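Local coordinates for probable protein phosphatase 2C 50 (Oryza sativa subsp. japonica, PDB 5ZCG) that probably removes phosphate from phosphoserine and phosphothreonine in proteins, as a magnesium-binding phosphatase of the PP2C family, at residues A[24-29]-A[54-59]; A[147-152]-A[164-169]; A[154-159]-A[233-238]; A[243-248]-A[313-318]; A[74-79]-A[112-117]. The protein carries 5 engineered substitutions. One frame throughout, in Å; residues are numbered along the deposited sequence.

Interaction 1 (A[24-29]-A[54-59]); sequences PRFADV and AHLFGV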
# COMPACT_ATOMS: atom_id res chain seq x y z
N PRO A 24 -11.50 -20.86 -4.81
CA PRO A 24 -11.78 -22.17 -4.22
C PRO A 24 -10.72 -23.19 -4.60
O PRO A 24 -10.16 -23.15 -5.70
CB PRO A 24 -13.14 -22.55 -4.81
CG PRO A 24 -13.75 -21.24 -5.24
CD PRO A 24 -12.60 -20.39 -5.67
N ARG A 25 -10.46 -24.11 -3.67
CA ARG A 25 -9.54 -25.23 -3.88
C ARG A 25 -8.22 -24.79 -4.51
O ARG A 25 -7.70 -25.43 -5.43
CB ARG A 25 -10.21 -26.32 -4.73
CG ARG A 25 -11.47 -26.90 -4.11
CD ARG A 25 -12.30 -27.68 -5.13
NE ARG A 25 -12.77 -26.83 -6.21
CZ ARG A 25 -13.92 -26.15 -6.19
NH1 ARG A 25 -14.73 -26.23 -5.14
NH2 ARG A 25 -14.27 -25.41 -7.23
N PHE A 26 -7.68 -23.67 -4.01
CA PHE A 26 -6.47 -23.11 -4.59
C PHE A 26 -5.24 -23.94 -4.26
O PHE A 26 -4.22 -23.83 -4.96
CB PHE A 26 -6.28 -21.66 -4.11
CG PHE A 26 -5.49 -21.54 -2.83
CD1 PHE A 26 -6.06 -21.86 -1.61
CD2 PHE A 26 -4.16 -21.12 -2.86
CE1 PHE A 26 -5.34 -21.76 -0.43
CE2 PHE A 26 -3.42 -21.02 -1.68
CZ PHE A 26 -4.01 -21.34 -0.47
N ALA A 27 -5.30 -24.76 -3.22
CA ALA A 27 -4.14 -25.52 -2.77
C ALA A 27 -4.61 -26.62 -1.83
O ALA A 27 -5.77 -26.65 -1.40
CB ALA A 27 -3.10 -24.63 -2.08
N ASP A 28 -3.69 -27.51 -1.51
CA ASP A 28 -3.84 -28.49 -0.45
C ASP A 28 -3.02 -28.01 0.74
O ASP A 28 -1.88 -27.58 0.57
CB ASP A 28 -3.38 -29.88 -0.89
CG ASP A 28 -4.41 -30.59 -1.75
OD1 ASP A 28 -5.58 -30.15 -1.79
OD2 ASP A 28 -4.05 -31.61 -2.37
N VAL A 29 -3.62 -28.01 1.92
CA VAL A 29 -2.88 -27.61 3.11
C VAL A 29 -2.12 -28.83 3.63
O VAL A 29 -2.73 -29.89 3.84
CB VAL A 29 -3.81 -27.04 4.19
CG1 VAL A 29 -3.14 -27.05 5.56
CG2 VAL A 29 -4.23 -25.64 3.81
N ALA A 54 -8.16 -26.42 0.45
CA ALA A 54 -8.31 -25.11 1.05
C ALA A 54 -8.62 -24.07 -0.01
O ALA A 54 -8.21 -24.19 -1.17
CB ALA A 54 -7.05 -24.68 1.82
N HIS A 55 -9.34 -23.02 0.40
CA HIS A 55 -9.71 -21.90 -0.45
C HIS A 55 -9.04 -20.63 0.07
O HIS A 55 -8.78 -20.50 1.27
CB HIS A 55 -11.22 -21.70 -0.48
CG HIS A 55 -11.99 -22.94 -0.16
ND1 HIS A 55 -12.00 -24.04 -0.99
CD2 HIS A 55 -12.77 -23.26 0.90
CE1 HIS A 55 -12.75 -24.99 -0.45
NE2 HIS A 55 -13.23 -24.53 0.69
N LEU A 56 -8.77 -19.69 -0.82
CA LEU A 56 -8.10 -18.46 -0.43
C LEU A 56 -9.00 -17.26 -0.73
O LEU A 56 -9.57 -17.16 -1.82
CB LEU A 56 -6.75 -18.31 -1.15
CG LEU A 56 -5.84 -17.26 -0.50
CD1 LEU A 56 -5.35 -17.74 0.85
CD2 LEU A 56 -4.67 -16.92 -1.39
N PHE A 57 -9.14 -16.38 0.25
CA PHE A 57 -9.83 -15.11 0.08
C PHE A 57 -8.87 -13.98 0.41
O PHE A 57 -8.05 -14.10 1.32
CB PHE A 57 -11.08 -15.02 0.96
CG PHE A 57 -12.05 -16.14 0.74
CD1 PHE A 57 -13.00 -16.07 -0.26
CD2 PHE A 57 -11.99 -17.29 1.52
CE1 PHE A 57 -13.89 -17.10 -0.48
CE2 PHE A 57 -12.88 -18.33 1.31
CZ PHE A 57 -13.82 -18.24 0.31
N GLY A 58 -8.94 -12.90 -0.36
CA GLY A 58 -8.01 -11.82 -0.14
C GLY A 58 -8.56 -10.47 -0.53
O GLY A 58 -9.29 -10.34 -1.52
N VAL A 59 -8.21 -9.44 0.24
CA VAL A 59 -8.52 -8.06 -0.10
C VAL A 59 -7.22 -7.29 -0.15
O VAL A 59 -6.40 -7.36 0.79
CB VAL A 59 -9.51 -7.44 0.91
CG1 VAL A 59 -9.63 -5.92 0.69
CG2 VAL A 59 -10.88 -8.11 0.77

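Interaction 2 (A[147-152]-A[164-169]); sequences VVALVC and SRIVLC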
# COMPACT_ATOMS: atom_id res chain seq x y z
N VAL A 147 -4.64 -8.56 2.89
CA VAL A 147 -5.20 -9.36 3.98
C VAL A 147 -5.79 -10.61 3.34
O VAL A 147 -6.66 -10.52 2.47
CB VAL A 147 -6.24 -8.57 4.81
CG1 VAL A 147 -7.38 -8.04 3.95
CG2 VAL A 147 -6.76 -9.43 5.96
N VAL A 148 -5.25 -11.77 3.71
CA VAL A 148 -5.67 -13.02 3.10
C VAL A 148 -6.07 -14.00 4.18
O VAL A 148 -5.53 -14.00 5.29
CB VAL A 148 -4.59 -13.62 2.17
CG1 VAL A 148 -3.98 -12.54 1.26
CG2 VAL A 148 -3.51 -14.33 2.96
N ALA A 149 -7.05 -14.83 3.84
CA ALA A 149 -7.57 -15.87 4.71
C ALA A 149 -7.59 -17.17 3.92
O ALA A 149 -8.29 -17.27 2.90
CB ALA A 149 -8.96 -15.52 5.23
N LEU A 150 -6.81 -18.13 4.37
CA LEU A 150 -6.91 -19.51 3.91
C LEU A 150 -7.98 -20.19 4.75
O LEU A 150 -7.93 -20.15 5.98
CB LEU A 150 -5.56 -20.21 4.06
CG LEU A 150 -5.46 -21.70 3.74
CD1 LEU A 150 -4.06 -21.99 3.20
CD2 LEU A 150 -5.74 -22.54 4.98
N VAL A 151 -8.96 -20.78 4.09
CA VAL A 151 -10.08 -21.43 4.75
C VAL A 151 -10.06 -22.90 4.37
O VAL A 151 -9.99 -23.24 3.18
CB VAL A 151 -11.43 -20.78 4.37
CG1 VAL A 151 -12.57 -21.52 5.03
CG2 VAL A 151 -11.43 -19.29 4.73
N CYS A 152 -10.10 -23.76 5.37
CA CYS A 152 -10.33 -25.19 5.16
C CYS A 152 -11.39 -25.62 6.16
O CYS A 152 -11.94 -24.81 6.91
CB CYS A 152 -9.03 -26.00 5.30
SG CYS A 152 -8.33 -26.05 6.95
N SER A 164 -5.74 -3.00 5.91
CA SER A 164 -6.97 -3.74 5.73
C SER A 164 -7.13 -4.70 6.92
O SER A 164 -6.20 -4.91 7.71
CB SER A 164 -6.97 -4.50 4.41
OG SER A 164 -6.88 -3.62 3.30
N ARG A 165 -8.32 -5.27 7.06
CA ARG A 165 -8.61 -6.04 8.26
C ARG A 165 -9.55 -7.19 7.95
O ARG A 165 -10.41 -7.10 7.07
CB ARG A 165 -9.20 -5.13 9.35
CG ARG A 165 -9.34 -5.76 10.71
CD ARG A 165 -10.14 -4.85 11.62
NE ARG A 165 -9.54 -3.52 11.71
CZ ARG A 165 -10.19 -2.43 12.08
NH1 ARG A 165 -11.48 -2.49 12.39
NH2 ARG A 165 -9.56 -1.26 12.13
N ILE A 166 -9.38 -8.29 8.68
CA ILE A 166 -10.31 -9.41 8.66
C ILE A 166 -10.82 -9.63 10.07
O ILE A 166 -10.06 -9.57 11.05
CB ILE A 166 -9.66 -10.70 8.11
CG1 ILE A 166 -10.63 -11.87 8.27
CG2 ILE A 166 -8.35 -10.97 8.81
CD1 ILE A 166 -10.19 -13.13 7.58
N VAL A 167 -12.13 -9.84 10.19
CA VAL A 167 -12.79 -10.05 11.47
C VAL A 167 -13.59 -11.34 11.38
O VAL A 167 -14.18 -11.65 10.34
CB VAL A 167 -13.69 -8.86 11.85
CG1 VAL A 167 -14.34 -9.09 13.21
CG2 VAL A 167 -12.88 -7.57 11.87
N LEU A 168 -13.57 -12.12 12.46
CA LEU A 168 -14.38 -13.32 12.57
C LEU A 168 -15.57 -13.02 13.47
O LEU A 168 -15.44 -12.35 14.49
CB LEU A 168 -13.55 -14.47 13.14
CG LEU A 168 -14.30 -15.64 13.78
CD1 LEU A 168 -14.84 -16.57 12.71
CD2 LEU A 168 -13.38 -16.40 14.74
N CYS A 169 -16.74 -13.48 13.06
CA CYS A 169 -17.93 -13.40 13.90
C CYS A 169 -18.08 -14.76 14.57
O CYS A 169 -18.35 -15.76 13.90
CB CYS A 169 -19.17 -13.03 13.08
SG CYS A 169 -20.64 -12.75 14.09

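Interaction 3 (A[154-159]-A[233-238]); sequences SHVVVA and MVVPRA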
# COMPACT_ATOMS: atom_id res chain seq x y z
N SER A 154 -11.30 -27.29 8.91
CA SER A 154 -10.99 -27.27 10.33
C SER A 154 -10.35 -25.97 10.82
O SER A 154 -10.38 -25.71 12.02
CB SER A 154 -10.06 -28.44 10.69
OG SER A 154 -8.79 -28.28 10.09
N HIS A 155 -9.75 -25.17 9.94
CA HIS A 155 -8.97 -24.02 10.36
C HIS A 155 -9.15 -22.85 9.40
O HIS A 155 -9.43 -23.04 8.21
CB HIS A 155 -7.47 -24.35 10.46
CG HIS A 155 -7.14 -25.33 11.55
ND1 HIS A 155 -7.36 -26.69 11.42
CD2 HIS A 155 -6.61 -25.15 12.78
CE1 HIS A 155 -6.98 -27.30 12.53
NE2 HIS A 155 -6.52 -26.39 13.37
N VAL A 156 -8.97 -21.65 9.93
CA VAL A 156 -8.77 -20.44 9.14
C VAL A 156 -7.38 -19.90 9.48
O VAL A 156 -7.04 -19.75 10.66
CB VAL A 156 -9.86 -19.39 9.43
CG1 VAL A 156 -9.55 -18.10 8.69
CG2 VAL A 156 -11.23 -19.94 9.07
N VAL A 157 -6.58 -19.61 8.45
CA VAL A 157 -5.26 -19.03 8.63
C VAL A 157 -5.23 -17.66 7.97
O VAL A 157 -5.47 -17.54 6.76
CB VAL A 157 -4.15 -19.94 8.07
CG1 VAL A 157 -2.78 -19.40 8.48
CG2 VAL A 157 -4.34 -21.35 8.56
N VAL A 158 -4.90 -16.64 8.74
CA VAL A 158 -4.96 -15.26 8.27
C VAL A 158 -3.54 -14.71 8.21
O VAL A 158 -2.77 -14.85 9.17
CB VAL A 158 -5.85 -14.40 9.17
CG1 VAL A 158 -5.58 -12.93 8.91
CG2 VAL A 158 -7.32 -14.74 8.93
N ALA A 159 -3.20 -14.07 7.10
CA ALA A 159 -1.97 -13.31 6.97
C ALA A 159 -2.33 -11.88 6.59
O ALA A 159 -3.01 -11.66 5.58
CB ALA A 159 -1.04 -13.92 5.93
N MET A 233 -2.08 -15.48 11.88
CA MET A 233 -2.89 -16.04 12.95
C MET A 233 -3.50 -17.35 12.47
O MET A 233 -4.03 -17.42 11.36
CB MET A 233 -3.98 -15.06 13.39
CG MET A 233 -4.39 -15.19 14.85
SD MET A 233 -5.49 -13.85 15.37
CE MET A 233 -4.44 -12.42 15.14
N VAL A 234 -3.38 -18.40 13.28
CA VAL A 234 -3.99 -19.70 13.01
C VAL A 234 -5.15 -19.89 13.97
O VAL A 234 -4.95 -19.90 15.19
CB VAL A 234 -2.97 -20.84 13.14
CG1 VAL A 234 -3.61 -22.17 12.76
CG2 VAL A 234 -1.75 -20.57 12.28
N VAL A 235 -6.36 -20.03 13.45
CA VAL A 235 -7.53 -20.12 14.31
C VAL A 235 -8.34 -21.37 13.94
O VAL A 235 -8.89 -21.47 12.84
CB VAL A 235 -8.38 -18.84 14.24
CG1 VAL A 235 -8.61 -18.38 12.82
CG2 VAL A 235 -9.71 -19.03 14.96
N PRO A 236 -8.38 -22.36 14.82
CA PRO A 236 -9.24 -23.52 14.56
C PRO A 236 -10.70 -23.11 14.54
O PRO A 236 -11.14 -22.28 15.35
CB PRO A 236 -8.93 -24.47 15.73
CG PRO A 236 -8.27 -23.62 16.77
CD PRO A 236 -7.55 -22.53 16.03
N ARG A 237 -11.45 -23.67 13.60
CA ARG A 237 -12.85 -23.32 13.48
C ARG A 237 -13.63 -23.90 14.66
O ARG A 237 -13.26 -24.93 15.23
CB ARG A 237 -13.41 -23.81 12.15
CG ARG A 237 -12.91 -22.97 10.97
CD ARG A 237 -13.29 -23.57 9.63
NE ARG A 237 -14.73 -23.54 9.41
CZ ARG A 237 -15.31 -23.65 8.21
NH1 ARG A 237 -14.56 -23.78 7.13
NH2 ARG A 237 -16.63 -23.62 8.10
N ALA A 238 -14.72 -23.23 15.02
CA ALA A 238 -15.45 -23.53 16.24
C ALA A 238 -16.94 -23.67 15.95
O ALA A 238 -17.43 -23.32 14.88
CB ALA A 238 -15.23 -22.45 17.31

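Interaction 4 (A[243-248]-A[313-318]); sequences CLILAS and ITVIVV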
# COMPACT_ATOMS: atom_id res chain seq x y z
N CYS A 243 -19.31 -16.23 10.38
CA CYS A 243 -18.79 -15.78 9.10
C CYS A 243 -17.46 -15.06 9.32
O CYS A 243 -17.10 -14.70 10.44
CB CYS A 243 -19.78 -14.86 8.39
SG CYS A 243 -20.33 -13.46 9.40
N LEU A 244 -16.77 -14.84 8.21
CA LEU A 244 -15.55 -14.05 8.13
C LEU A 244 -15.83 -12.80 7.32
O LEU A 244 -16.54 -12.86 6.31
CB LEU A 244 -14.41 -14.83 7.47
CG LEU A 244 -13.61 -15.85 8.27
CD1 LEU A 244 -12.52 -16.43 7.40
CD2 LEU A 244 -13.03 -15.23 9.52
N ILE A 245 -15.26 -11.67 7.74
CA ILE A 245 -15.39 -10.40 7.03
C ILE A 245 -13.99 -9.91 6.71
O ILE A 245 -13.23 -9.52 7.61
CB ILE A 245 -16.16 -9.36 7.85
CG1 ILE A 245 -17.60 -9.83 8.10
CG2 ILE A 245 -16.14 -8.01 7.13
CD1 ILE A 245 -18.17 -9.31 9.40
N LEU A 246 -13.64 -9.90 5.42
CA LEU A 246 -12.42 -9.26 4.94
C LEU A 246 -12.81 -7.96 4.27
O LEU A 246 -13.77 -7.93 3.48
CB LEU A 246 -11.67 -10.16 3.96
CG LEU A 246 -11.28 -11.57 4.39
CD1 LEU A 246 -12.39 -12.58 4.06
CD2 LEU A 246 -9.97 -11.98 3.71
N ALA A 247 -12.11 -6.88 4.58
CA ALA A 247 -12.47 -5.62 3.95
C ALA A 247 -11.31 -4.65 4.01
O ALA A 247 -10.51 -4.67 4.95
CB ALA A 247 -13.72 -5.00 4.60
N SER A 248 -11.25 -3.78 3.01
CA SER A 248 -10.32 -2.66 3.03
C SER A 248 -10.80 -1.62 4.03
O SER A 248 -11.92 -1.67 4.54
CB SER A 248 -10.20 -2.04 1.64
OG SER A 248 -11.46 -1.62 1.15
N ILE A 313 -14.32 0.81 -1.43
CA ILE A 313 -14.85 -0.12 -0.44
C ILE A 313 -14.87 -1.50 -1.05
O ILE A 313 -15.44 -1.70 -2.13
CB ILE A 313 -16.26 0.28 0.05
CG1 ILE A 313 -16.28 1.72 0.56
CG2 ILE A 313 -16.73 -0.68 1.13
CD1 ILE A 313 -17.67 2.35 0.58
N THR A 314 -14.25 -2.47 -0.38
CA THR A 314 -14.27 -3.85 -0.82
C THR A 314 -14.54 -4.73 0.39
O THR A 314 -13.88 -4.59 1.42
CB THR A 314 -12.96 -4.25 -1.50
OG1 THR A 314 -12.87 -3.55 -2.75
CG2 THR A 314 -12.92 -5.75 -1.77
N VAL A 315 -15.54 -5.61 0.26
CA VAL A 315 -15.99 -6.45 1.36
C VAL A 315 -16.18 -7.86 0.82
O VAL A 315 -16.91 -8.07 -0.16
CB VAL A 315 -17.31 -5.94 1.98
CG1 VAL A 315 -17.71 -6.79 3.17
CG2 VAL A 315 -17.19 -4.45 2.38
N ILE A 316 -15.53 -8.83 1.46
CA ILE A 316 -15.80 -10.24 1.25
C ILE A 316 -16.40 -10.79 2.53
O ILE A 316 -15.85 -10.58 3.62
CB ILE A 316 -14.54 -11.03 0.87
CG1 ILE A 316 -13.91 -10.51 -0.42
CG2 ILE A 316 -14.88 -12.51 0.73
CD1 ILE A 316 -12.62 -11.24 -0.80
N VAL A 317 -17.53 -11.48 2.41
CA VAL A 317 -18.16 -12.17 3.52
C VAL A 317 -18.14 -13.66 3.20
O VAL A 317 -18.63 -14.07 2.15
CB VAL A 317 -19.59 -11.67 3.77
CG1 VAL A 317 -20.21 -12.40 4.96
CG2 VAL A 317 -19.58 -10.16 4.00
N VAL A 318 -17.56 -14.45 4.10
CA VAL A 318 -17.48 -15.90 3.94
C VAL A 318 -18.36 -16.53 5.01
O VAL A 318 -18.08 -16.41 6.20
CB VAL A 318 -16.04 -16.41 4.03
CG1 VAL A 318 -16.01 -17.93 3.93
CG2 VAL A 318 -15.18 -15.79 2.94

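Interaction 5 (A[74-79]-A[112-117]); sequences ERIHVV and QRVDDE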
# COMPACT_ATOMS: atom_id res chain seq x y z
N GLU A 74 -3.74 -11.39 -8.63
CA GLU A 74 -3.41 -12.43 -9.60
C GLU A 74 -2.30 -13.37 -9.14
O GLU A 74 -2.25 -14.52 -9.61
CB GLU A 74 -2.99 -11.80 -10.94
CG GLU A 74 -4.05 -10.87 -11.53
CD GLU A 74 -5.16 -11.62 -12.25
OE1 GLU A 74 -6.10 -10.96 -12.75
OE2 GLU A 74 -5.10 -12.86 -12.31
N ARG A 75 -1.43 -12.95 -8.22
CA ARG A 75 -0.21 -13.70 -7.93
C ARG A 75 -0.14 -14.32 -6.55
O ARG A 75 0.56 -15.33 -6.39
CB ARG A 75 1.02 -12.81 -8.13
CG ARG A 75 1.51 -12.75 -9.56
CD ARG A 75 1.89 -14.12 -10.09
NE ARG A 75 3.20 -14.55 -9.60
CZ ARG A 75 3.80 -15.67 -9.99
NH1 ARG A 75 3.21 -16.47 -10.87
NH2 ARG A 75 5.00 -15.99 -9.51
N ILE A 76 -0.76 -13.73 -5.52
CA ILE A 76 -0.52 -14.22 -4.17
C ILE A 76 -0.99 -15.67 -4.05
O ILE A 76 -0.30 -16.50 -3.47
CB ILE A 76 -1.19 -13.33 -3.12
CG1 ILE A 76 -0.35 -12.07 -2.89
CG2 ILE A 76 -1.36 -14.10 -1.81
CD1 ILE A 76 -0.81 -11.23 -1.73
N HIS A 77 -2.17 -15.99 -4.59
CA HIS A 77 -2.68 -17.34 -4.41
C HIS A 77 -1.83 -18.36 -5.16
O HIS A 77 -1.66 -19.48 -4.68
CB HIS A 77 -4.15 -17.44 -4.84
CG HIS A 77 -4.37 -17.38 -6.32
ND1 HIS A 77 -4.61 -16.19 -6.98
CD2 HIS A 77 -4.44 -18.35 -7.25
CE1 HIS A 77 -4.79 -16.44 -8.27
NE2 HIS A 77 -4.69 -17.74 -8.46
N VAL A 78 -1.25 -17.97 -6.30
CA VAL A 78 -0.39 -18.88 -7.06
C VAL A 78 0.91 -19.13 -6.31
O VAL A 78 1.34 -20.29 -6.14
CB VAL A 78 -0.11 -18.29 -8.46
CG1 VAL A 78 0.82 -19.22 -9.26
CG2 VAL A 78 -1.40 -18.01 -9.21
N VAL A 79 1.54 -18.06 -5.82
CA VAL A 79 2.79 -18.20 -5.07
C VAL A 79 2.55 -18.99 -3.80
O VAL A 79 3.35 -19.87 -3.43
CB VAL A 79 3.41 -16.82 -4.79
CG1 VAL A 79 4.61 -16.95 -3.86
CG2 VAL A 79 3.83 -16.16 -6.09
N GLN A 112 6.96 -11.88 0.67
CA GLN A 112 8.23 -11.31 0.25
C GLN A 112 8.51 -11.60 -1.22
O GLN A 112 9.08 -10.76 -1.92
CB GLN A 112 9.36 -11.87 1.12
CG GLN A 112 10.74 -11.29 0.82
CD GLN A 112 10.82 -9.80 1.10
OE1 GLN A 112 10.76 -9.37 2.26
NE2 GLN A 112 10.96 -9.01 0.05
N ARG A 113 8.12 -12.79 -1.69
CA ARG A 113 8.34 -13.13 -3.09
C ARG A 113 7.48 -12.27 -4.01
O ARG A 113 7.95 -11.79 -5.04
CB ARG A 113 8.06 -14.62 -3.32
CG ARG A 113 7.93 -15.02 -4.78
CD ARG A 113 9.28 -15.18 -5.45
NE ARG A 113 10.25 -15.84 -4.58
CZ ARG A 113 10.30 -17.15 -4.36
NH1 ARG A 113 9.42 -17.96 -4.95
NH2 ARG A 113 11.21 -17.66 -3.54
N VAL A 114 6.22 -12.07 -3.63
CA VAL A 114 5.38 -11.17 -4.42
C VAL A 114 5.95 -9.75 -4.40
O VAL A 114 6.00 -9.08 -5.44
CB VAL A 114 3.92 -11.21 -3.92
CG1 VAL A 114 3.11 -10.10 -4.57
CG2 VAL A 114 3.31 -12.57 -4.22
N ASP A 115 6.42 -9.29 -3.24
CA ASP A 115 7.03 -7.97 -3.16
C ASP A 115 8.24 -7.87 -4.08
O ASP A 115 8.40 -6.89 -4.82
CB ASP A 115 7.42 -7.66 -1.71
CG ASP A 115 7.90 -6.22 -1.52
OD1 ASP A 115 7.05 -5.30 -1.55
OD2 ASP A 115 9.12 -6.02 -1.33
N ASP A 116 9.10 -8.89 -4.07
CA ASP A 116 10.30 -8.90 -4.91
C ASP A 116 9.93 -8.91 -6.39
O ASP A 116 10.63 -8.31 -7.21
CB ASP A 116 11.17 -10.11 -4.58
CG ASP A 116 11.96 -9.93 -3.29
OD1 ASP A 116 12.18 -8.78 -2.87
OD2 ASP A 116 12.36 -10.96 -2.70
N GLU A 117 8.85 -9.60 -6.74
CA GLU A 117 8.38 -9.57 -8.12
C GLU A 117 7.89 -8.18 -8.50
O GLU A 117 8.16 -7.70 -9.61
CB GLU A 117 7.28 -10.61 -8.33
CG GLU A 117 7.77 -12.04 -8.27
CD GLU A 117 6.65 -13.05 -8.48
OE1 GLU A 117 6.93 -14.27 -8.41
OE2 GLU A 117 5.49 -12.62 -8.70

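Interaction 1 (A[24-29]-A[54-59])
F26 lays one face of its ring over L56, whose CB stands 3.8 Å from the ring centroid and only 15° off the ring normal, a CH-pi contact. With chi1 at 90° the ring stands over the backbone, flanked by N and C, and this swings it across to strand 53-63, while the CB of A27 covers its opposite face. Next to it, V29 CG2 meets A54 CB at 3.6 Å; the short A54 side chain suits a buried place beside V29. L80 of helix 67-91 and L150 of the adjoining strand also touch F26. The pairing is antiparallel and belongs to one of the two beta sheets of the PP2C sandwich, at a place where the chain of strand 18-28 turns a corner at P24 and R25. A54 N donates to A27 O (3.0 Å), whereas the bond from F26 N to A54 O is weak. Toward solvent the contact thins out. R25 is exposed, and its backbone N donates to H55 ND1 at 3.1 Å, almost straight (174°) and within the imidazole plane, which suits a histidine that carries a lone pair on ND1. P24 CA approaches the same nitrogen at 3.7 Å.

Interaction 2 (A[147-152]-A[164-169])
V147 and I166 meet through methyl groups, V147 CG2 lying 3.6 Å from I166 CG2, with the two side chains slanted across each other. V147 CG2 is anti to the backbone N, and this leaves CG1 (chi1 57°) to lean on S164 CB, also at 3.6 Å. Farther along, I166 reaches out with an extended chain (chi2 171°) and sets CD1 3.6 Å from A149 CB; the small alanine accommodates the isoleucine tip. Such beta-branched and small apolar residues suit the interior of the PP2C beta sandwich, for the strands 143-151 and 165-170 come from different sheets. Their axes lie 7.2 Å apart at the closest and make an angle of 38°, as when one sheet packs face to face on another. The two segments share no hydrogen bond, and each backbone is paired within its own sheet: V147 with V59 and A149 with F57 on one side, C169 with C243 and V167 with I245 on the other. Polar groups look elsewhere as well. S164 OG is hydrogen-bonded to T145 OG1, and the S164 side chain comes within about 6 Å of a magnesium ion. R165, pointing away from V147, forms a salt bridge with D180 and a cation-pi contact with W252.

Interaction 3 (A[154-159]-A[233-238])
V157 and V234 run alongside each other, both heading out on one face, with V157 CG1 4.1 Å from V234 CG2 at a non-hydrogen-bonded antiparallel pair. On the same face H155 crosses P236 at a slant, its CD2 3.8 Å from P236 CB; chi1 of -67° puts CG beside the backbone N, where the imidazole can reach the proline. The other face carries V156, whose CB meets V235 CG1 at 3.8 Å. Beyond the strand end, R237 lays its CG 4.0 Å from V156 CG2. From there the arginine bends at chi3, and its NH1 bonds to C152 O. Backbone bonds join V156 with V235 and V158 with M233 in both directions. A last one runs from R237 N to S154 O at 2.8 Å, nearly straight (172°) although the donor sits above the carbonyl plane. P236 fits here because its non-hydrogen-bonded pairing with H155 calls for no N-H toward strand 155-161. Behind V157 and V234 lies W103 of helix 99-118. The chemistry thus divides the work: paired backbone amides fix the register, while the side chains add apolar contacts, those of V156, V157 and V158 from buried positions.

Interaction 4 (A[243-248]-A[313-318])
L246 slants across I316, its CD1 methyl 4.1 Å from I316 CB and 4.4 Å from V318 CG2. With chi1 at -55° CG lies anti to the carbonyl carbon, and the CD1 branch leans over the opposing strand. L244 follows on the same face, its CB 4.1 Å from V318 CB. On the other face the small A247 fits where its CB comes within 3.2 Å of T314 O and 4.2 Å of V315 CG2, and I245 touches V315 more loosely. The strands run antiparallel and in register: L244 with V318 and L246 with I316 bond in both directions, and beyond them S248 N donates to T314 O at 3.2 Å. S248 is the N-cap residue of the helix that follows, a position that suits serine. S248 OG and T314 OG1 both bond to D18 OD2, which ties the ends of the two strands together near the metal site; the S248 side chain is about 5 Å from a magnesium ion. In the five-stranded sheet, strand 241-247 is flanked on its other edge by strand 165-170, and strand 313-319 by strand 3-9. L246 and I316 face V59 of the second sheet, while V315 and V317 pack on L300 and A297 of helix 291-306.

Interaction 5 (A[74-79]-A[112-117])
R75 holds the carboxylate of E117 through two N-H groups, NE to OE2 at 3.1 Å and NH2 to OE1 at 2.8 Å. This salt bridge joins two helices, 67-91 and 99-118, that follow each other in the chain and belong to the helical layer over one sheet of the PP2C sandwich; the short segments cross at 137° with axes 10.0 Å apart. Guanidinium and carboxylate are not coplanar, their planes standing 36° apart, and both carboxylate oxygens are met on the syn side. E117, extended beyond CG, stretches out to meet R75 at about a right angle, whereas R75 folds at chi2 (-60°) and chi3 to turn NE and NH2 toward the carboxylate, which lies somewhat off the guanidinium plane. Beside the ion pair, V114 CG2 meets I76 CG1 at 3.9 Å and V79 CG2 at 4.1 Å, while V79 CG1 rests on the aliphatic CG of R113. Beta-branched groups suit the point where the CA atoms of I76 and V114 come to 6.6 Å. E117 is buried, and an ion pair there would be expected to help it stay ionised. One shell out, I76 also reaches F60 of the sheet below, and D115, on the same helix as E117, forms a salt bridge with K223. Y71 positions the carboxylate itself: the OE2 that takes R75 NE is hydrogen-bonded as well to its OH.

Overall arrangement
Strand 53-63 links most of the set: it pairs with 24-29 in interaction 1 and bonds to strand 143-151 of interaction 2, with F57 O 2.8 Å from A149 N. Interaction 3 extends that sheet, its segment 154-159 lying next to 147-152; the centres of interactions 2 and 3 are 9 Å apart. Interaction 4 belongs to the facing sheet; its centre is 8 Å from that of interaction 2, which spans the two sheets. The magnesium-site residues D61, G62, D249 and D311 follow or precede the strands of interactions 1 and 4 closely, and interactions 2 and 4 both border the metal site. Interaction 5, in the helical layer, touches interaction 1 where H77 CB lies 3.5 Å from L56 CD2.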